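Adenylate kinase (Desulfovibrio gigas, PDB 2XB4) probably catalyses the reversible transfer of the terminal phosphate of ATP to AMP, giving two ADP, and carries a bound zinc ion. Local coordinates at residues L58-D61 with D62-I65; L158-A162 with D163-E167; I112-P115 with R116-K120. All blocks are in the same frame, centred on the assembly; numbering follows the deposited sequence.

Contact 1: residues L58-D61 with D62-I65; sequences LVPD and DITI
V59 lays its CG1 methyl over the branch point of I63, 3.6 Å from I63 CB, and against the hydroxyl of T64, with V59 CG1 only 3.3 Å from T64 OG1. The motif is the N-terminus of a helix: P60 sits at the N-cap of helix 61-75, and V59 folds back over the first turn. CG1 of V59 stands anti to the backbone N (chi1 176°), which turns that methyl, rather than CG2, to the helix; the V59 and I63 side chains cross at about a right angle. The proline ring lies alongside I63, both pointing the same way, with P60 CD 4.0 Å from I63 CD1.

P60 O accepts twice at the start of the helix. I63 N donates to P60 O at 2.9 Å from above the carbonyl plane. T64 N donates to P60 O at 3.0 Å, nearly straight and in that plane. Two donors thus grip one acceptor, and the next bond, I65 N to D61 O, carries on the regular helical pattern.

L58 and V59 belong to the predicted AMP site, at the end of the predicted NMP region, so the contact joins that region to the helix that follows. V59 also packs on F35 of helix 31-40 and I53 of helix 50-53. D61 and I65 face helix 89-101, where D61 touches Q91, another predicted AMP-binding residue.

A water bridges loop and helix: it donates to V59 O at 2.6 Å and is hydrogen-bonded to T64 OG1 at the same distance, tying the V59 carbonyl to the threonine hydroxyl.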
loop_
_atom_site.group_PDB
_atom_site.type_symbol
_atom_site.label_atom_id
_atom_site.label_comp_id
_atom_site.label_asym_id
_atom_site.label_seq_id
_atom_site.Cartn_x
_atom_site.Cartn_y
_atom_site.Cartn_z
ATOM N N LEU A 58 24.813 -16.671 -0.169
ATOM C CA LEU A 58 25.445 -15.386 0.088
ATOM C C LEU A 58 26.829 -15.255 -0.548
ATOM O O LEU A 58 27.512 -16.246 -0.804
ATOM C CB LEU A 58 25.563 -15.109 1.623
ATOM C CG LEU A 58 24.219 -14.991 2.346
ATOM C CD1 LEU A 58 24.403 -14.603 3.831
ATOM C CD2 LEU A 58 23.299 -13.947 1.662
ATOM N N VAL A 59 27.283 -14.023 -0.732
ATOM C CA VAL A 59 28.667 -13.852 -1.204
ATOM C C VAL A 59 29.613 -14.115 -0.011
ATOM O O VAL A 59 29.336 -13.651 1.110
ATOM C CB VAL A 59 28.861 -12.445 -1.767
ATOM C CG1 VAL A 59 30.347 -12.197 -2.189
ATOM C CG2 VAL A 59 27.791 -12.135 -2.895
ATOM N N PRO A 60 30.683 -14.887 -0.201
ATOM C CA PRO A 60 31.578 -15.138 0.930
ATOM C C PRO A 60 32.337 -13.861 1.367
ATOM O O PRO A 60 32.588 -12.990 0.543
ATOM C CB PRO A 60 32.616 -16.182 0.366
ATOM C CG PRO A 60 31.946 -16.778 -0.829
ATOM C CD PRO A 60 31.096 -15.617 -1.406
ATOM N N ASP A 61 32.739 -13.791 2.636
ATOM C CA ASP A 61 33.460 -12.623 3.178
ATOM C C ASP A 61 34.738 -12.357 2.441
ATOM O O ASP A 61 35.099 -11.182 2.301
ATOM C CB ASP A 61 33.785 -12.806 4.668
ATOM C CG ASP A 61 32.566 -13.080 5.532
ATOM O OD1 ASP A 61 31.422 -12.610 5.216
ATOM O OD2 ASP A 61 32.786 -13.765 6.590
ATOM N N ASP A 62 35.388 -13.401 1.872
ATOM C CA ASP A 62 36.620 -13.167 1.108
ATOM C C ASP A 62 36.421 -12.528 -0.241
ATOM O O ASP A 62 37.395 -12.199 -0.931
ATOM C CB ASP A 62 37.567 -14.385 1.043
ATOM C CG ASP A 62 37.025 -15.581 0.209
ATOM O OD1 ASP A 62 36.010 -15.511 -0.550
ATOM O OD2 ASP A 62 37.708 -16.643 0.303
ATOM N N ILE A 63 35.144 -12.337 -0.628
ATOM C CA ILE A 63 34.847 -11.582 -1.814
ATOM C C ILE A 63 34.193 -10.240 -1.416
ATOM O O ILE A 63 34.506 -9.200 -1.996
ATOM C CB ILE A 63 33.895 -12.382 -2.774
ATOM C CG1 ILE A 63 34.642 -13.618 -3.341
ATOM C CG2 ILE A 63 33.449 -11.500 -3.892
ATOM C CD1 ILE A 63 33.724 -14.530 -4.168
ATOM N N THR A 64 33.297 -10.259 -0.444
ATOM C CA THR A 64 32.612 -9.056 0.009
ATOM C C THR A 64 33.605 -7.994 0.599
ATOM O O THR A 64 33.520 -6.812 0.266
ATOM C CB THR A 64 31.601 -9.458 1.102
ATOM O OG1 THR A 64 30.550 -10.235 0.476
ATOM C CG2 THR A 64 30.977 -8.197 1.674
ATOM N N ILE A 65 34.565 -8.420 1.417
ATOM C CA ILE A 65 35.463 -7.466 2.064
ATOM C C ILE A 65 36.296 -6.775 0.968
ATOM O O ILE A 65 36.314 -5.557 0.935
ATOM C CB ILE A 65 36.397 -8.156 3.068
ATOM C CG1 ILE A 65 35.583 -8.701 4.278
ATOM C CG2 ILE A 65 37.489 -7.163 3.568
ATOM C CD1 ILE A 65 34.979 -7.679 5.095
HETATM O O HOH W 1 28.639 -11.254 1.957
#

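Contact 2: residues L158-A162 with D163-E167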
loop_
_atom_site.group_PDB
_atom_site.type_symbol
_atom_site.label_atom_id
_atom_site.label_comp_id
_atom_site.label_asym_id
_atom_site.label_seq_id
_atom_site.Cartn_x
_atom_site.Cartn_y
_atom_site.Cartn_z
ATOM N N LEU A 158 -4.668 9.724 7.956
ATOM C CA LEU A 158 -3.398 8.976 8.285
ATOM C C LEU A 158 -3.604 7.505 7.967
ATOM O O LEU A 158 -4.697 6.956 8.162
ATOM C CB LEU A 158 -3.058 9.118 9.807
ATOM C CG LEU A 158 -2.479 10.487 10.141
ATOM C CD1 LEU A 158 -2.276 10.551 11.688
ATOM C CD2 LEU A 158 -1.202 10.847 9.349
ATOM N N SER A 159 -2.559 6.841 7.520
ATOM C CA SER A 159 -2.667 5.385 7.450
ATOM C C SER A 159 -1.395 4.734 7.869
ATOM O O SER A 159 -0.353 5.395 7.951
ATOM C CB SER A 159 -3.087 4.978 6.059
ATOM O OG SER A 159 -2.099 5.292 5.194
ATOM N N ALA A 160 -1.456 3.425 8.128
ATOM C CA ALA A 160 -0.259 2.693 8.460
ATOM C C ALA A 160 0.341 2.017 7.214
ATOM O O ALA A 160 -0.408 1.699 6.284
ATOM C CB ALA A 160 -0.562 1.682 9.575
ATOM N N ARG A 161 1.655 1.771 7.195
ATOM C CA ARG A 161 2.231 0.994 6.062
ATOM C C ARG A 161 2.399 -0.444 6.503
ATOM O O ARG A 161 2.917 -0.697 7.589
ATOM C CB ARG A 161 3.627 1.517 5.693
ATOM C CG ARG A 161 3.673 3.035 5.377
ATOM C CD ARG A 161 5.081 3.439 4.826
ATOM N NE ARG A 161 6.214 3.144 5.766
ATOM C CZ ARG A 161 7.512 3.254 5.406
ATOM N NH1 ARG A 161 7.837 3.558 4.111
ATOM N NH2 ARG A 161 8.478 2.985 6.309
ATOM N N ALA A 162 2.004 -1.376 5.628
ATOM C CA ALA A 162 2.055 -2.776 6.002
ATOM C C ALA A 162 3.483 -3.209 6.458
ATOM O O ALA A 162 3.608 -4.005 7.388
ATOM C CB ALA A 162 1.589 -3.663 4.845
ATOM N N ASP A 163 4.551 -2.758 5.795
ATOM C CA ASP A 163 5.911 -3.218 6.173
ATOM C C ASP A 163 6.306 -2.734 7.581
ATOM O O ASP A 163 7.112 -3.402 8.267
ATOM C CB ASP A 163 7.017 -2.655 5.226
ATOM C CG ASP A 163 7.079 -3.399 3.830
ATOM O OD1 ASP A 163 6.549 -4.559 3.690
ATOM O OD2 ASP A 163 7.661 -2.808 2.866
ATOM N N ASP A 164 5.794 -1.568 7.983
ATOM C CA ASP A 164 6.018 -1.057 9.342
ATOM C C ASP A 164 5.250 -1.874 10.401
ATOM O O ASP A 164 5.647 -1.840 11.565
ATOM C CB ASP A 164 5.566 0.363 9.524
ATOM C CG ASP A 164 6.410 1.406 8.736
ATOM O OD1 ASP A 164 7.624 1.204 8.461
ATOM O OD2 ASP A 164 5.832 2.463 8.445
ATOM N N GLN A 165 4.183 -2.578 9.996
ATOM C CA GLN A 165 3.409 -3.427 10.883
ATOM C C GLN A 165 3.793 -4.901 10.842
ATOM O O GLN A 165 3.184 -5.741 11.542
ATOM C CB GLN A 165 1.898 -3.300 10.581
ATOM C CG GLN A 165 1.418 -1.833 10.486
ATOM C CD GLN A 165 1.816 -1.005 11.725
ATOM O OE1 GLN A 165 1.633 -1.456 12.858
ATOM N NE2 GLN A 165 2.344 0.192 11.514
ATOM N N ASP A 166 4.844 -5.246 10.112
ATOM C CA ASP A 166 5.200 -6.659 9.929
ATOM C C ASP A 166 6.170 -7.041 11.093
ATOM O O ASP A 166 7.424 -6.884 11.005
ATOM C CB ASP A 166 5.876 -6.856 8.581
ATOM C CG ASP A 166 6.259 -8.305 8.304
ATOM O OD1 ASP A 166 6.268 -9.214 9.238
ATOM O OD2 ASP A 166 6.622 -8.522 7.123
ATOM N N GLU A 167 5.596 -7.485 12.205
ATOM C CA GLU A 167 6.425 -7.724 13.400
ATOM C C GLU A 167 7.409 -8.880 13.237
ATOM O O GLU A 167 8.466 -8.841 13.822
ATOM C CB GLU A 167 5.584 -8.021 14.659
ATOM C CG GLU A 167 4.587 -6.939 14.913
ATOM C CD GLU A 167 3.786 -7.157 16.212
ATOM O OE1 GLU A 167 2.541 -7.273 16.161
ATOM O OE2 GLU A 167 4.426 -7.201 17.259
HETATM O O HOH W 2 3.239 2.597 9.409
#
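R161 grips D164 side-on in a two-pronged salt bridge, one nitrogen to each carboxylate oxygen. The bond from R161 NE to D164 OD2 is the straighter, 2.8 Å long at 172°, and the oxygen lies in the guanidinium plane at its edge. R161 NH2 reaches D164 OD1 at 2.9 Å on the syn side. The two flat groups are nevertheless turned 52° apart, so NE meets OD2 from above the carboxylate plane. A bend at chi3 (-59°) folds the arginine back to bring NE alongside the aspartate.

D164 is buried and has further partners: OD1 takes R126 NH1, of a predicted ATP-binding residue, as well as R161 NH2, and OD2 accepts from a water that in turn accepts from R161 N. R161 itself is predicted to bind AMP.

The backbone that carries the salt bridge makes a tight turn with weak bonds, D164 N to R161 O at 3.0 Å and Q165 N to A162 O also at 3.0 Å. Packing here is slight: A160 CB rests 3.8 Å from Q165 NE2, whose hydrogen-bond partner is M124 O.

By family comparison this is probably a junction of LID and CORE: strand 158-159, paired antiparallel with 128-129, leads out of the zinc-bearing part (C129, H135, C151, C154), and the turn returns the chain to helix 167-177, which D166 caps through A169 N. R161 also bonds to backbone carbonyls of C129 and K130 of a neighbouring subunit, while D164 leans on I123 of helix 116-124.

Contact 3: residues I112-P115 with R116-K120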
loop_
_atom_site.group_PDB
_atom_site.type_symbol
_atom_site.label_atom_id
_atom_site.label_comp_id
_atom_site.label_asym_id
_atom_site.label_seq_id
_atom_site.Cartn_x
_atom_site.Cartn_y
_atom_site.Cartn_z
ATOM N N ILE A 112 24.261 4.723 17.253
ATOM C CA ILE A 112 23.016 5.275 17.778
ATOM C C ILE A 112 22.367 4.204 18.687
ATOM O O ILE A 112 22.102 3.089 18.236
ATOM C CB ILE A 112 22.054 5.666 16.657
ATOM C CG1 ILE A 112 22.788 6.630 15.691
ATOM C CG2 ILE A 112 20.757 6.315 17.320
ATOM C CD1 ILE A 112 22.009 6.877 14.426
ATOM N N LEU A 113 22.097 4.573 19.944
ATOM C CA LEU A 113 21.698 3.628 21.024
ATOM C C LEU A 113 20.225 3.821 21.182
ATOM O O LEU A 113 19.776 4.987 21.342
ATOM C CB LEU A 113 22.302 4.035 22.403
ATOM C CG LEU A 113 23.682 3.437 22.618
ATOM C CD1 LEU A 113 24.759 4.144 21.723
ATOM C CD2 LEU A 113 24.029 3.541 24.079
ATOM N N LEU A 114 19.482 2.709 21.206
ATOM C CA LEU A 114 18.049 2.764 21.484
ATOM C C LEU A 114 17.663 1.367 22.043
ATOM O O LEU A 114 18.105 0.365 21.485
ATOM C CB LEU A 114 17.346 3.038 20.102
ATOM C CG LEU A 114 15.960 3.607 20.023
ATOM C CD1 LEU A 114 16.149 5.048 20.513
ATOM C CD2 LEU A 114 15.512 3.663 18.651
ATOM N N PRO A 115 16.851 1.286 23.123
ATOM C CA PRO A 115 16.403 -0.055 23.440
ATOM C C PRO A 115 15.569 -0.691 22.327
ATOM O O PRO A 115 14.808 -0.010 21.633
ATOM C CB PRO A 115 15.578 0.105 24.754
ATOM C CG PRO A 115 15.913 1.483 25.287
ATOM C CD PRO A 115 16.375 2.292 24.101
ATOM N N ARG A 116 15.778 -1.992 22.125
ATOM C CA ARG A 116 15.060 -2.711 21.077
ATOM C C ARG A 116 13.537 -2.491 21.159
ATOM O O ARG A 116 12.942 -2.261 20.126
ATOM C CB ARG A 116 15.401 -4.186 21.096
ATOM C CG ARG A 116 14.491 -5.063 20.269
ATOM C CD ARG A 116 14.841 -6.562 20.462
ATOM N NE ARG A 116 14.027 -7.302 19.490
ATOM C CZ ARG A 116 14.389 -8.477 19.011
ATOM N NH1 ARG A 116 15.531 -9.021 19.447
ATOM N NH2 ARG A 116 13.604 -9.104 18.149
ATOM N N GLU A 117 12.897 -2.489 22.339
ATOM C CA GLU A 117 11.389 -2.339 22.414
ATOM C C GLU A 117 11.012 -0.910 21.876
ATOM O O GLU A 117 9.969 -0.714 21.210
ATOM C CB GLU A 117 10.764 -2.554 23.855
ATOM C CG GLU A 117 10.845 -4.047 24.294
ATOM C CD GLU A 117 9.864 -4.512 25.477
ATOM O OE1 GLU A 117 10.223 -4.386 26.698
ATOM O OE2 GLU A 117 8.743 -5.048 25.165
ATOM N N VAL A 118 11.850 0.042 22.184
ATOM C CA VAL A 118 11.679 1.441 21.730
ATOM C C VAL A 118 11.801 1.537 20.194
ATOM O O VAL A 118 10.945 2.108 19.525
ATOM C CB VAL A 118 12.568 2.434 22.438
ATOM C CG1 VAL A 118 12.405 3.834 21.805
ATOM C CG2 VAL A 118 12.225 2.478 24.004
ATOM N N ALA A 119 12.883 0.953 19.649
ATOM C CA ALA A 119 13.094 0.878 18.202
ATOM C C ALA A 119 11.847 0.243 17.491
ATOM O O ALA A 119 11.363 0.764 16.471
ATOM C CB ALA A 119 14.404 0.116 17.947
ATOM N N LYS A 120 11.369 -0.907 17.985
ATOM C CA LYS A 120 10.223 -1.582 17.320
ATOM C C LYS A 120 9.010 -0.670 17.373
ATOM O O LYS A 120 8.276 -0.547 16.395
ATOM C CB LYS A 120 9.965 -2.959 17.987
ATOM C CG LYS A 120 8.741 -3.692 17.438
ATOM C CD LYS A 120 8.565 -5.015 18.075
ATOM C CE LYS A 120 7.353 -5.640 17.478
ATOM N NZ LYS A 120 6.969 -6.815 18.270
#
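L114 turns its CG anti to the backbone N (chi1 -159°), and V118 does likewise with CG1 (chi1 175°); these two torsions bring the leucine branch point and the valine methyl together, L114 CG to V118 CG1 at 4.0 Å. The side chains cross at about a right angle. With chi2 at 69°, the leucine sends CD1 toward the same valine methyl, while L114 CD2 reaches over the helix backbone and lies 3.7 Å from A119 CA and 3.8 Å from A119 CB. L114 is therefore a buried wedge against the first turn of helix 116-124, touching it through both methyls.

V118 has a second neighbour on its other branch. V118 CG2 lies alongside the ring of P115, 4.0 Å from P115 CG, and the two side chains point the same way. Between them, L114 and P115 occupy both methyls of the valine.

P115 is the N-cap residue, and its carbonyl opens the helix: A119 N donates to P115 O at 2.9 Å, the first i to i+4 bond of the helix. K120 N to R116 O repeats the helical bond one residue later.

This is the strand-to-helix turn of a P-loop nucleotide kinase fold, in which strand 108-113 of the parallel sheet runs into helix 116-124. I112 is hydrogen-bonded to F6 of strand 2-6, and L113 to L205 of strand 201-206, so the turn leaves from between those two strands. L114 lies close to S11, a predicted ATP-binding residue. Helix 116-124 also meets helix 167-177, where R116 forms a salt bridge with D175 and A119 packs on H174.

Overall arrangement
Contacts 1 and 3 are both partly buried helix starts with a proline at the N-cap, but V59 precedes its cap and folds onto the helix, whereas V118 lies in the helix and meets the residues before it. Contact 2 is a surface turn held by charge. Contact 1 holds L58 and V59 of the predicted AMP site and lies, centre to centre, about 33 Å from contact 2 and about 29 Å from contact 3. The latter two touch: K120 NZ forms a salt bridge with E167 OE2, joining helix 116-124 to helix 167-177. Contacts 1 and 3 combine apolar packing with helical backbone bonds; in 158-167 paired charges and links to a neighbouring subunit take over.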